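Local coordinates for malate dehydrogenase (Porphyromonas gingivalis, PDB 3FI9), which probably interconverts malate and oxaloacetate with NAD as the hydride carrier, at residues N101-A105 against F126-T132; C119-I125 against S145-L150; E271-M275 against L310-R314. The contacts are given in a common frame with arbitrary orientation. Residues are numbered along the deposited sequence.

Overall arrangement
The three contacts follow the chain from the NAD-binding domain into the C-terminal domain. Contacts 1 and 2 interleave along the sequence, their centres about 13 Å apart: helix 94-115 leads into strand 121-124, then helix 129-140, then strand 147-150, so contact 2 pairs the two strands and contact 1 packs helix 94-115 against the turn and first residues of helix 129-140. Contact 3, later in the chain, lies about 13 Å from contact 1 and 17 Å from contact 2, centre to centre. Its strand 273-277 ends the same mixed sheet, and its helix 297-319 packs against helix 129-140, where D130 meets L310 and L313. Sheet and helices thus join the two domains beside the predicted active site.

Contact 1: N101-A105 against F126-T132; sequences NAEIA and FNPADIT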
loop_
_atom_site.group_PDB
_atom_site.type_symbol
_atom_site.label_atom_id
_atom_site.label_comp_id
_atom_site.label_asym_id
_atom_site.label_seq_id
_atom_site.Cartn_x
_atom_site.Cartn_y
_atom_site.Cartn_z
ATOM N N ASN A 101 21.783 4.017 -15.768
ATOM C CA ASN A 101 20.319 4.084 -15.920
ATOM C C ASN A 101 19.871 4.263 -17.369
ATOM O O ASN A 101 18.812 3.736 -17.780
ATOM C CB ASN A 101 19.734 5.208 -15.057
ATOM C CG ASN A 101 19.747 4.860 -13.617
ATOM O OD1 ASN A 101 19.058 3.934 -13.196
ATOM N ND2 ASN A 101 20.554 5.577 -12.839
ATOM N N ALA A 102 20.655 5.008 -18.150
ATOM C CA ALA A 102 20.317 5.121 -19.570
ATOM C C ALA A 102 20.377 3.749 -20.239
ATOM O O ALA A 102 19.513 3.424 -21.086
ATOM C CB ALA A 102 21.212 6.112 -20.285
ATOM N N GLU A 103 21.388 2.958 -19.880
ATOM C CA GLU A 103 21.536 1.585 -20.433
ATOM C C GLU A 103 20.397 0.653 -20.005
ATOM O O GLU A 103 19.945 -0.166 -20.790
ATOM C CB GLU A 103 22.855 0.915 -20.018
ATOM C CG GLU A 103 24.141 1.635 -20.445
ATOM C CD GLU A 103 24.388 1.614 -21.940
ATOM O OE1 GLU A 103 23.476 1.249 -22.699
ATOM O OE2 GLU A 103 25.510 1.980 -22.355
ATOM N N ILE A 104 19.957 0.725 -18.757
ATOM C CA ILE A 104 18.849 -0.169 -18.382
ATOM C C ILE A 104 17.595 0.286 -19.102
ATOM O O ILE A 104 16.795 -0.531 -19.522
ATOM C CB ILE A 104 18.563 -0.216 -16.872
ATOM C CG1 ILE A 104 19.826 -0.559 -16.117
ATOM C CG2 ILE A 104 17.568 -1.345 -16.581
ATOM C CD1 ILE A 104 19.762 -0.096 -14.627
ATOM N N ALA A 105 17.454 1.595 -19.290
ATOM C CA ALA A 105 16.304 2.118 -20.026
ATOM C C ALA A 105 16.367 1.659 -21.487
ATOM O O ALA A 105 15.356 1.305 -22.064
ATOM C CB ALA A 105 16.256 3.650 -19.969
ATOM N N PHE A 126 12.091 5.521 -12.798
ATOM C CA PHE A 126 13.443 5.601 -12.306
ATOM C C PHE A 126 14.223 6.773 -12.929
ATOM O O PHE A 126 14.028 7.158 -14.088
ATOM C CB PHE A 126 14.177 4.249 -12.381
ATOM C CG PHE A 126 14.335 3.682 -13.785
ATOM C CD1 PHE A 126 15.462 3.977 -14.552
ATOM C CD2 PHE A 126 13.399 2.812 -14.301
ATOM C CE1 PHE A 126 15.626 3.410 -15.827
ATOM C CE2 PHE A 126 13.551 2.244 -15.580
ATOM C CZ PHE A 126 14.668 2.564 -16.351
ATOM N N ASN A 127 15.058 7.392 -12.114
ATOM C CA ASN A 127 15.724 8.611 -12.538
ATOM C C ASN A 127 17.029 8.355 -13.273
ATOM O O ASN A 127 17.608 7.283 -13.150
ATOM C CB ASN A 127 15.928 9.536 -11.343
ATOM C CG ASN A 127 14.747 10.462 -11.146
ATOM O OD1 ASN A 127 14.162 10.957 -12.116
ATOM N ND2 ASN A 127 14.364 10.669 -9.912
ATOM N N PRO A 128 17.489 9.346 -14.048
ATOM C CA PRO A 128 16.807 10.632 -14.253
ATOM C C PRO A 128 15.693 10.477 -15.297
ATOM O O PRO A 128 15.988 10.170 -16.451
ATOM C CB PRO A 128 17.932 11.536 -14.768
ATOM C CG PRO A 128 18.891 10.595 -15.444
ATOM C CD PRO A 128 18.822 9.296 -14.702
ATOM N N ALA A 129 14.428 10.659 -14.896
ATOM C CA ALA A 129 13.287 10.291 -15.769
ATOM C C ALA A 129 13.195 10.988 -17.127
ATOM O O ALA A 129 12.689 10.399 -18.088
ATOM C CB ALA A 129 11.918 10.371 -14.994
ATOM N N ASP A 130 13.722 12.212 -17.246
ATOM C CA ASP A 130 13.803 12.850 -18.580
ATOM C C ASP A 130 14.650 12.042 -19.563
ATOM O O ASP A 130 14.412 12.074 -20.763
ATOM C CB ASP A 130 14.356 14.290 -18.535
ATOM C CG ASP A 130 15.628 14.402 -17.711
ATOM O OD1 ASP A 130 15.564 14.073 -16.507
ATOM O OD2 ASP A 130 16.681 14.843 -18.255
ATOM N N ILE A 131 15.666 11.365 -19.059
ATOM C CA ILE A 131 16.554 10.593 -19.919
ATOM C C ILE A 131 15.974 9.216 -20.045
ATOM O O ILE A 131 15.787 8.720 -21.150
ATOM C CB ILE A 131 17.974 10.472 -19.362
ATOM C CG1 ILE A 131 18.735 11.805 -19.464
ATOM C CG2 ILE A 131 18.761 9.351 -20.106
ATOM C CD1 ILE A 131 18.821 12.385 -20.862
ATOM N N THR A 132 15.664 8.588 -18.909
ATOM C CA THR A 132 15.200 7.192 -18.943
ATOM C C THR A 132 13.920 7.024 -19.729
ATOM O O THR A 132 13.749 6.072 -20.518
ATOM C CB THR A 132 15.039 6.612 -17.520
ATOM O OG1 THR A 132 14.131 7.434 -16.755
ATOM C CG2 THR A 132 16.391 6.596 -16.819
#
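The peptide bond between N127 and P128 is cis, and it turns the chain sharply from the end of strand 121-124 into helix 129-140. P128 takes the N-cap position, and N127 OD1 accepts from A129 N at 2.8 Å, an Asx turn. T132, one turn into the helix, ties the corner back with its hydroxyl: OG1 donates to F126 O at 2.7 Å. No hydrogen bond links 101-105 to 126-132. F126, chi1 p, projects its ring toward helix 94-115 edge-on, so that N101 O sits 3.8 Å from F126 CE1 and A105 CA 4.0 Å from F126 CZ. Strand 121-124, this turn and helix 129-140 belong to a beta-alpha-beta unit of the Rossmann domain, and in this fold NAD binds across the C-terminal ends of the parallel strands, where this turn lies; N101, F126 and N127 are predicted to bind NAD(+), N127 also the substrate, and N127 touches H182, the predicted proton acceptor. Within these segments the backbones come nearest at A105 and T132 (CA to CA 5.3 Å), where the small side chain of A105 permits the approach, its CB 3.5 Å from T132 O; A102 CB makes an apolar contact with I131 CG2 at 4.1 Å. N101 adds its flank, with CG 3.3 Å from N127 O and CB 4.0 Å from T132 CG2. T136 OG1, hydrogen-bonded to A105 O and T132 O, joins the helices.

Contact 2: C119-I125 against S145-L150; sequences CKHVIII and SQVTTL
Strands 121-124 (phi -150 to -112°, psi 127 to 146°) and 147-150 run parallel, their axes 4.7 Å apart at closest and crossing at -29°, in the register V122-V147, I123-T148, I124-T149. K120 O accepts from Q146 NE2 at 3.3 Å; Q146 OE1 turns to K143. H121, chi1 t, swings its ring across, NE2 and T148 OG1 sharing a 2.9 Å hydrogen bond. V122 N donates to Q146 O (2.8 Å), V122 O accepts from T148 N (3.0 Å); V122 CB lies 4.3 Å from V147 CG2. I123, chi1 m, projects to the face it shares with T148, CG1 to OG1 3.4 Å, and meets helix 238-251. I124, like V122, V147 and T149 on the other face, donates from N to T148 O (3.0 Å); I124 O receives a weak bond from L150 N (3.5 Å). I125 leaves the strand (psi -8°) and sets CG2 3.8 Å from L150 CB, at a predicted NAD(+) site. With helix 129-140 connecting the strands, this is a beta-alpha-beta crossover of the Rossmann fold.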
loop_
_atom_site.group_PDB
_atom_site.type_symbol
_atom_site.label_atom_id
_atom_site.label_comp_id
_atom_site.label_asym_id
_atom_site.label_seq_id
_atom_site.Cartn_x
_atom_site.Cartn_y
_atom_site.Cartn_z
ATOM N N CYS A 119 2.384 -3.380 -27.017
ATOM C CA CYS A 119 2.098 -2.747 -25.710
ATOM C C CYS A 119 1.310 -1.464 -25.915
ATOM O O CYS A 119 1.563 -0.747 -26.880
ATOM C CB CYS A 119 3.441 -2.410 -25.010
ATOM S SG CYS A 119 3.320 -2.219 -23.171
ATOM N N LYS A 120 0.372 -1.148 -25.022
ATOM C CA LYS A 120 -0.434 0.054 -25.166
ATOM C C LYS A 120 0.231 1.269 -24.467
ATOM O O LYS A 120 0.229 2.367 -24.989
ATOM C CB LYS A 120 -1.851 -0.171 -24.615
ATOM C CG LYS A 120 -2.771 -1.070 -25.534
ATOM C CD LYS A 120 -3.992 -1.557 -24.762
ATOM C CE LYS A 120 -5.289 -1.329 -25.489
ATOM N NZ LYS A 120 -5.686 -2.503 -26.280
ATOM N N HIS A 121 0.741 1.067 -23.265
ATOM C CA HIS A 121 1.355 2.178 -22.513
ATOM C C HIS A 121 2.449 1.751 -21.577
ATOM O O HIS A 121 2.367 0.699 -20.954
ATOM C CB HIS A 121 0.284 2.931 -21.688
ATOM C CG HIS A 121 0.680 4.334 -21.362
ATOM N ND1 HIS A 121 0.454 5.375 -22.236
ATOM C CD2 HIS A 121 1.323 4.867 -20.286
ATOM C CE1 HIS A 121 0.944 6.492 -21.718
ATOM N NE2 HIS A 121 1.494 6.208 -20.546
ATOM N N VAL A 122 3.459 2.608 -21.409
ATOM C CA VAL A 122 4.576 2.263 -20.584
ATOM C C VAL A 122 4.901 3.495 -19.752
ATOM O O VAL A 122 4.935 4.596 -20.293
ATOM C CB VAL A 122 5.851 1.956 -21.441
ATOM C CG1 VAL A 122 7.022 1.652 -20.516
ATOM C CG2 VAL A 122 5.572 0.801 -22.370
ATOM N N ILE A 123 5.137 3.275 -18.465
ATOM C CA ILE A 123 5.520 4.341 -17.518
ATOM C C ILE A 123 6.850 4.032 -16.866
ATOM O O ILE A 123 7.058 2.946 -16.268
ATOM C CB ILE A 123 4.415 4.553 -16.431
ATOM C CG1 ILE A 123 3.024 4.745 -17.111
ATOM C CG2 ILE A 123 4.837 5.716 -15.479
ATOM C CD1 ILE A 123 1.841 4.960 -16.118
ATOM N N ILE A 124 7.764 5.006 -16.947
ATOM C CA ILE A 124 9.099 4.834 -16.462
ATOM C C ILE A 124 9.247 5.751 -15.243
ATOM O O ILE A 124 8.931 6.943 -15.347
ATOM C CB ILE A 124 10.083 5.273 -17.545
ATOM C CG1 ILE A 124 9.906 4.450 -18.849
ATOM C CG2 ILE A 124 11.511 5.184 -16.995
ATOM C CD1 ILE A 124 10.147 2.963 -18.630
ATOM N N ILE A 125 9.696 5.238 -14.097
ATOM C CA ILE A 125 9.748 6.133 -12.936
ATOM C C ILE A 125 11.140 6.308 -12.329
ATOM O O ILE A 125 11.350 7.200 -11.496
ATOM C CB ILE A 125 8.733 5.741 -11.832
ATOM C CG1 ILE A 125 9.304 4.669 -10.899
ATOM C CG2 ILE A 125 7.329 5.432 -12.472
ATOM C CD1 ILE A 125 8.676 4.731 -9.504
ATOM N N SER A 145 2.710 9.054 -27.752
ATOM C CA SER A 145 1.565 8.989 -26.881
ATOM C C SER A 145 1.549 7.762 -25.941
ATOM O O SER A 145 0.720 7.672 -25.039
ATOM C CB SER A 145 0.307 8.941 -27.730
ATOM O OG SER A 145 0.331 7.699 -28.418
ATOM N N GLN A 146 2.481 6.836 -26.122
ATOM C CA GLN A 146 2.426 5.591 -25.379
ATOM C C GLN A 146 3.384 5.524 -24.204
ATOM O O GLN A 146 3.443 4.505 -23.524
ATOM C CB GLN A 146 2.705 4.425 -26.339
ATOM C CG GLN A 146 1.660 4.309 -27.514
ATOM C CD GLN A 146 1.964 3.125 -28.382
ATOM O OE1 GLN A 146 2.719 3.245 -29.341
ATOM N NE2 GLN A 146 1.437 1.942 -28.014
ATOM N N VAL A 147 4.206 6.549 -24.002
ATOM C CA VAL A 147 5.190 6.508 -22.904
ATOM C C VAL A 147 5.122 7.754 -22.046
ATOM O O VAL A 147 5.152 8.847 -22.587
ATOM C CB VAL A 147 6.646 6.346 -23.427
ATOM C CG1 VAL A 147 7.684 6.268 -22.251
ATOM C CG2 VAL A 147 6.747 5.093 -24.302
ATOM N N THR A 148 5.025 7.589 -20.720
ATOM C CA THR A 148 5.060 8.718 -19.771
ATOM C C THR A 148 6.043 8.421 -18.640
ATOM O O THR A 148 6.484 7.280 -18.460
ATOM C CB THR A 148 3.692 8.978 -19.115
ATOM O OG1 THR A 148 3.125 7.729 -18.673
ATOM C CG2 THR A 148 2.733 9.619 -20.127
ATOM N N THR A 149 6.408 9.461 -17.886
ATOM C CA THR A 149 7.171 9.275 -16.677
ATOM C C THR A 149 6.420 9.889 -15.493
ATOM O O THR A 149 5.643 10.804 -15.666
ATOM C CB THR A 149 8.581 9.960 -16.764
ATOM O OG1 THR A 149 8.422 11.372 -16.967
ATOM C CG2 THR A 149 9.370 9.421 -18.001
ATOM N N LEU A 150 6.650 9.351 -14.298
ATOM C CA LEU A 150 6.200 9.962 -13.057
ATOM C C LEU A 150 6.881 11.336 -12.898
ATOM O O LEU A 150 8.118 11.421 -12.854
ATOM C CB LEU A 150 6.639 9.085 -11.880
ATOM C CG LEU A 150 6.443 9.717 -10.507
ATOM C CD1 LEU A 150 4.919 9.894 -10.300
ATOM C CD2 LEU A 150 7.119 8.886 -9.367
#

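Contact 3: E271-M275 against L310-R314; sequences EHIMM and LAKLR
This is a helix-on-strand contact of the C-terminal domain, where helix 297-319 lies against the outermost strand, 273-277, of the mixed sheet. The axes of 273-275 and 310-314 pass 9.1 Å apart, with N-to-C directions at 133°; I273 and A311 are closest in register, CA to CA 6.9 Å. The chain turns a corner at H272, whose phi/psi of 54/62 is left-handed, and H272 and I273 both face V265 of the neighbouring strand: a G1 beta bulge. The bulge presents H272 O to R314, and NH1 donates to it at 2.9 Å, with R314 chi1 and chi2 both t and chi3 p. Y307, one helix turn before L310, hydrogen-bonds E271 O through its OH. Along the strand from this bond the contact is apolar. I273, chi1 t and chi2 p, brings CD1 to 3.8 Å from L310 CB and 4.3 Å from R314 CB. L310, m then t, reaches on along the strand, its CD1 3.5 Å from M275 CG and 3.8 Å from M274 O.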
loop_
_atom_site.group_PDB
_atom_site.type_symbol
_atom_site.label_atom_id
_atom_site.label_comp_id
_atom_site.label_asym_id
_atom_site.label_seq_id
_atom_site.Cartn_x
_atom_site.Cartn_y
_atom_site.Cartn_z
ATOM N N GLU A 271 12.590 21.648 -28.213
ATOM C CA GLU A 271 12.671 20.597 -29.218
ATOM C C GLU A 271 13.168 19.290 -28.633
ATOM O O GLU A 271 14.065 19.308 -27.790
ATOM C CB GLU A 271 13.623 21.066 -30.330
ATOM C CG GLU A 271 13.150 22.369 -31.005
ATOM C CD GLU A 271 13.629 23.652 -30.328
ATOM O OE1 GLU A 271 14.248 23.623 -29.213
ATOM O OE2 GLU A 271 13.357 24.727 -30.929
ATOM N N HIS A 272 12.617 18.157 -29.095
ATOM C CA HIS A 272 13.285 16.837 -28.878
ATOM C C HIS A 272 13.619 16.531 -27.440
ATOM O O HIS A 272 14.794 16.364 -27.074
ATOM C CB HIS A 272 14.578 16.760 -29.700
ATOM C CG HIS A 272 14.350 16.914 -31.163
ATOM N ND1 HIS A 272 14.861 17.970 -31.893
ATOM C CD2 HIS A 272 13.602 16.184 -32.023
ATOM C CE1 HIS A 272 14.455 17.874 -33.148
ATOM N NE2 HIS A 272 13.692 16.800 -33.256
ATOM N N ILE A 273 12.585 16.455 -26.598
ATOM C CA ILE A 273 12.850 16.332 -25.170
ATOM C C ILE A 273 11.723 15.621 -24.470
ATOM O O ILE A 273 10.623 15.474 -25.040
ATOM C CB ILE A 273 13.042 17.766 -24.541
ATOM C CG1 ILE A 273 13.793 17.688 -23.224
ATOM C CG2 ILE A 273 11.681 18.500 -24.414
ATOM C CD1 ILE A 273 15.303 17.370 -23.432
ATOM N N MET A 274 11.962 15.166 -23.241
ATOM C CA MET A 274 10.823 14.706 -22.380
ATOM C C MET A 274 10.794 15.651 -21.180
ATOM O O MET A 274 11.835 15.829 -20.529
ATOM C CB MET A 274 11.084 13.319 -21.802
ATOM C CG MET A 274 11.400 12.231 -22.799
ATOM S SD MET A 274 9.849 11.437 -23.353
ATOM C CE MET A 274 9.300 10.837 -21.736
ATOM N N MET A 275 9.619 16.212 -20.885
ATOM C CA MET A 275 9.439 17.187 -19.801
ATOM C C MET A 275 8.128 16.902 -19.088
ATOM O O MET A 275 7.209 16.415 -19.724
ATOM C CB MET A 275 9.298 18.618 -20.378
ATOM C CG MET A 275 10.607 19.296 -20.630
ATOM S SD MET A 275 10.398 21.050 -20.934
ATOM C CE MET A 275 9.260 21.011 -22.253
ATOM N N LEU A 310 17.786 20.273 -19.340
ATOM C CA LEU A 310 17.385 18.938 -19.796
ATOM C C LEU A 310 18.060 18.588 -21.132
ATOM O O LEU A 310 18.502 17.449 -21.342
ATOM C CB LEU A 310 15.860 18.845 -19.956
ATOM C CG LEU A 310 15.095 18.971 -18.622
ATOM C CD1 LEU A 310 13.580 18.811 -18.845
ATOM C CD2 LEU A 310 15.591 17.954 -17.616
ATOM N N ALA A 311 18.119 19.582 -22.013
ATOM C CA ALA A 311 18.717 19.458 -23.334
ATOM C C ALA A 311 20.211 19.189 -23.229
ATOM O O ALA A 311 20.763 18.372 -23.971
ATOM C CB ALA A 311 18.439 20.733 -24.159
ATOM N N LYS A 312 20.877 19.817 -22.275
ATOM C CA LYS A 312 22.272 19.455 -22.042
ATOM C C LYS A 312 22.482 18.008 -21.603
ATOM O O LYS A 312 23.436 17.350 -22.056
ATOM C CB LYS A 312 22.948 20.412 -21.066
ATOM C CG LYS A 312 23.215 21.753 -21.734
ATOM C CD LYS A 312 23.676 22.779 -20.719
ATOM C CE LYS A 312 24.762 22.220 -19.843
ATOM N NZ LYS A 312 25.557 23.352 -19.265
ATOM N N LEU A 313 21.599 17.496 -20.747
ATOM C CA LEU A 313 21.715 16.104 -20.296
ATOM C C LEU A 313 21.413 15.133 -21.457
ATOM O O LEU A 313 22.102 14.129 -21.630
ATOM C CB LEU A 313 20.755 15.815 -19.119
ATOM C CG LEU A 313 21.136 14.611 -18.248
ATOM C CD1 LEU A 313 22.523 14.851 -17.609
ATOM C CD2 LEU A 313 20.097 14.329 -17.180
ATOM N N ARG A 314 20.382 15.438 -22.237
ATOM C CA ARG A 314 20.079 14.655 -23.428
ATOM C C ARG A 314 21.314 14.547 -24.324
ATOM O O ARG A 314 21.636 13.467 -24.796
ATOM C CB ARG A 314 18.951 15.288 -24.219
ATOM C CG ARG A 314 18.634 14.624 -25.552
ATOM C CD ARG A 314 17.923 15.650 -26.466
ATOM N NE ARG A 314 18.787 16.803 -26.769
ATOM C CZ ARG A 314 18.337 18.001 -27.140
ATOM N NH1 ARG A 314 17.046 18.197 -27.266
ATOM N NH2 ARG A 314 19.180 19.005 -27.398
#